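Local coordinates for protein nucleoporin NUP82 (Chaetomium thermophilum, PDB 5CWW) that serves as a structural component of the nuclear pore complex, probably also docking transport factors that pass through the pore, at residues V437-D442 with Q474-L479. Numbering follows the deposited sequence.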
ATOM      1  N   VAL B 437       8.114  12.167  -9.636  1.00 52.04           N
ATOM      2  CA  VAL B 437       8.092  12.077  -8.181  1.00 48.41           C
ATOM      3  C   VAL B 437       7.394  13.298  -7.604  1.00 48.00           C
ATOM      4  O   VAL B 437       7.636  14.425  -8.036  1.00 47.94           O
ATOM      5  CB  VAL B 437       9.511  11.976  -7.590  1.00 49.60           C
ATOM      6  CG1 VAL B 437       9.459  11.919  -6.065  1.00 47.39           C
ATOM      7  CG2 VAL B 437      10.228  10.753  -8.141  1.00 50.29           C
ATOM      8  N   LYS B 438       6.529  13.062  -6.626  1.00 49.63           N
ATOM      9  CA  LYS B 438       5.801  14.132  -5.966  1.00 51.19           C
ATOM     10  C   LYS B 438       6.040  14.060  -4.464  1.00 50.56           C
ATOM     11  O   LYS B 438       5.816  13.022  -3.842  1.00 49.52           O
ATOM     12  CB  LYS B 438       4.310  14.038  -6.286  1.00 52.28           C
ATOM     13  CG  LYS B 438       3.516  15.277  -5.912  1.00 53.43           C
ATOM     14  CD  LYS B 438       2.071  15.184  -6.386  1.00 54.11           C
ATOM     15  CE  LYS B 438       1.964  15.295  -7.903  1.00 57.25           C
ATOM     16  NZ  LYS B 438       0.589  15.010  -8.386  1.00 58.27           N
ATOM     17  N   ILE B 439       6.521  15.162  -3.898  1.00 50.01           N
ATOM     18  CA  ILE B 439       6.805  15.243  -2.470  1.00 49.90           C
ATOM     19  C   ILE B 439       5.709  16.043  -1.782  1.00 51.45           C
ATOM     20  O   ILE B 439       5.562  17.243  -2.020  1.00 51.87           O
ATOM     21  CB  ILE B 439       8.175  15.899  -2.195  1.00 49.67           C
ATOM     22  CG1 ILE B 439       9.277  15.217  -3.013  1.00 49.98           C
ATOM     23  CG2 ILE B 439       8.496  15.865  -0.702  1.00 50.79           C
ATOM     24  CD1 ILE B 439       9.417  13.727  -2.747  1.00 47.54           C
ATOM     25  N   CYS B 440       4.942  15.366  -0.938  1.00 50.50           N
ATOM     26  CA  CYS B 440       3.823  15.986  -0.240  1.00 50.96           C
ATOM     27  C   CYS B 440       4.070  16.037   1.260  1.00 51.77           C
ATOM     28  O   CYS B 440       4.687  15.135   1.827  1.00 53.72           O
ATOM     29  CB  CYS B 440       2.530  15.223  -0.528  1.00 49.53           C
ATOM     30  SG  CYS B 440       2.201  15.012  -2.285  1.00 50.62           S
ATOM     31  N   LEU B 441       3.572  17.094   1.895  1.00 52.29           N
ATOM     32  CA  LEU B 441       3.703  17.264   3.334  1.00 49.70           C
ATOM     33  C   LEU B 441       2.346  17.123   4.006  1.00 50.08           C
ATOM     34  O   LEU B 441       1.352  17.695   3.554  1.00 51.38           O
ATOM     35  CB  LEU B 441       4.313  18.624   3.665  1.00 50.45           C
ATOM     36  CG  LEU B 441       5.696  18.908   3.077  1.00 49.70           C
ATOM     37  CD1 LEU B 441       6.074  20.369   3.304  1.00 52.29           C
ATOM     38  CD2 LEU B 441       6.741  17.979   3.681  1.00 49.89           C
ATOM     39  N   ASP B 442       2.316  16.353   5.087  1.00 50.89           N
ATOM     40  CA  ASP B 442       1.100  16.167   5.865  1.00 51.21           C
ATOM     41  C   ASP B 442       0.953  17.297   6.878  1.00 51.62           C
ATOM     42  O   ASP B 442       1.312  17.155   8.047  1.00 52.29           O
ATOM     43  CB  ASP B 442       1.115  14.807   6.562  1.00 51.78           C
ATOM     44  CG  ASP B 442      -0.147  14.545   7.359  1.00 52.65           C
ATOM     45  OD1 ASP B 442      -1.160  15.241   7.122  1.00 54.06           O
ATOM     46  OD2 ASP B 442      -0.129  13.634   8.214  1.00 52.98           O
ATOM     47  N   GLN B 474       6.637  19.724  -3.865  1.00 56.28           N
ATOM     48  CA  GLN B 474       7.485  19.680  -5.046  1.00 57.40           C
ATOM     49  C   GLN B 474       7.134  18.497  -5.946  1.00 55.56           C
ATOM     50  O   GLN B 474       6.723  17.437  -5.472  1.00 55.43           O
ATOM     51  CB  GLN B 474       8.954  19.616  -4.622  1.00 60.26           C
ATOM     52  CG  GLN B 474       9.939  19.597  -5.771  1.00 65.35           C
ATOM     53  CD  GLN B 474      11.378  19.620  -5.293  1.00 69.35           C
ATOM     54  OE1 GLN B 474      11.663  19.342  -4.127  1.00 69.51           O
ATOM     55  NE2 GLN B 474      12.295  19.959  -6.192  1.00 72.91           N
ATOM     56  N   THR B 475       7.302  18.700  -7.249  1.00 54.95           N
ATOM     57  CA  THR B 475       7.069  17.660  -8.240  1.00 54.48           C
ATOM     58  C   THR B 475       8.168  17.737  -9.290  1.00 55.18           C
ATOM     59  O   THR B 475       8.433  18.811  -9.824  1.00 57.30           O
ATOM     60  CB  THR B 475       5.695  17.815  -8.927  1.00 56.53           C
ATOM     61  OG1 THR B 475       4.667  17.937  -7.936  1.00 57.43           O
ATOM     62  CG2 THR B 475       5.397  16.620  -9.826  1.00 56.72           C
ATOM     63  N   PHE B 476       8.809  16.613  -9.587  1.00 53.41           N
ATOM     64  CA  PHE B 476       9.867  16.605 -10.591  1.00 55.37           C
ATOM     65  C   PHE B 476       9.981  15.270 -11.320  1.00 55.07           C
ATOM     66  O   PHE B 476       9.697  14.213 -10.756  1.00 53.75           O
ATOM     67  CB  PHE B 476      11.212  16.955  -9.943  1.00 57.74           C
ATOM     68  CG  PHE B 476      11.593  16.054  -8.797  1.00 57.65           C
ATOM     69  CD1 PHE B 476      12.249  14.856  -9.028  1.00 58.26           C
ATOM     70  CD2 PHE B 476      11.303  16.412  -7.490  1.00 57.73           C
ATOM     71  CE1 PHE B 476      12.605  14.032  -7.978  1.00 55.93           C
ATOM     72  CE2 PHE B 476      11.658  15.590  -6.436  1.00 56.75           C
ATOM     73  CZ  PHE B 476      12.308  14.398  -6.681  1.00 55.81           C
ATOM     74  N   ASP B 477      10.396  15.335 -12.581  1.00 55.76           N
ATOM     75  CA  ASP B 477      10.676  14.139 -13.365  1.00 57.26           C
ATOM     76  C   ASP B 477      11.968  13.480 -12.902  1.00 57.95           C
ATOM     77  O   ASP B 477      12.855  14.143 -12.361  1.00 58.14           O
ATOM     78  CB  ASP B 477      10.784  14.474 -14.858  1.00 61.61           C
ATOM     79  CG  ASP B 477       9.439  14.765 -15.500  1.00 64.86           C
ATOM     80  OD1 ASP B 477       8.421  14.193 -15.058  1.00 64.28           O
ATOM     81  OD2 ASP B 477       9.407  15.554 -16.467  1.00 68.00           O
ATOM     82  N   THR B 478      12.064  12.169 -13.114  1.00 59.31           N
ATOM     83  CA  THR B 478      13.317  11.444 -12.936  1.00 60.72           C
ATOM     84  C   THR B 478      13.726  10.773 -14.245  1.00 59.73           C
ATOM     85  O   THR B 478      14.830  10.243 -14.355  1.00 60.67           O
ATOM     86  CB  THR B 478      13.212  10.380 -11.829  1.00 61.24           C
ATOM     87  OG1 THR B 478      12.227   9.401 -12.186  1.00 62.15           O
ATOM     88  CG2 THR B 478      12.840  11.027 -10.500  1.00 60.22           C
ATOM     89  N   LEU B 479      12.826  10.796 -15.226  1.00 58.37           N
ATOM     90  CA  LEU B 479      13.089  10.224 -16.546  1.00 59.43           C
ATOM     91  C   LEU B 479      12.892  11.259 -17.647  1.00 62.19           C
ATOM     92  O   LEU B 479      12.073  12.169 -17.516  1.00 62.97           O
ATOM     93  CB  LEU B 479      12.172   9.028 -16.810  1.00 59.86           C
ATOM     94  CG  LEU B 479      12.297   7.821 -15.879  1.00 58.49           C
ATOM     95  CD1 LEU B 479      11.230   6.788 -16.218  1.00 59.51           C
ATOM     96  CD2 LEU B 479      13.682   7.207 -15.971  1.00 59.24           C
TER
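In one blade of the N-terminal beta-propeller of NUP82, strand 437-441 pairs antiparallel with the end of strand 469-476, bringing Val437 opposite Phe476, Lys438 opposite Thr475 and Ile439 opposite Gln474. Val437 N bonds to Phe476 O at 2.8 Å, and Phe476 N returns a bond to Val437 O at 2.9 Å. Ile439 N gives a nearly straight bond to Gln474 O (2.8 Å), while the return bond from Gln474 N to Ile439 O is longer, 3.3 Å. On the Val437 face, the Phe476 ring lies beside the valine: Val437 CB sits over one ring face, 4.1 Å from its centroid, a CH-pi contact. CG of Phe476 stands between its backbone N and carbonyl carbon (chi1 56°), and the end of the ring comes nearer to strand 437-441, its CE1 3.7 Å from Val437 CB. Beyond it, Val437 CG2 meets Thr478 CG2 at 3.5 Å. Lys438 and Thr475 run side by side on the other face, Lys438 CG 3.5 Å from Thr475 OG1; the amine continues to Glu382, a salt bridge, and Asn378. An alanine at Lys438 would probably leave Glu382 without this charge partner and uncover one flank of Thr475. Thr475 and Phe476 also pair in parallel with a strand of another protein's chain, so backbone bonding carries the blade's sheet across the interface, with apolar packing on one face and the buried Lys438 reaching its salt-bridge partner Glu382 from the other.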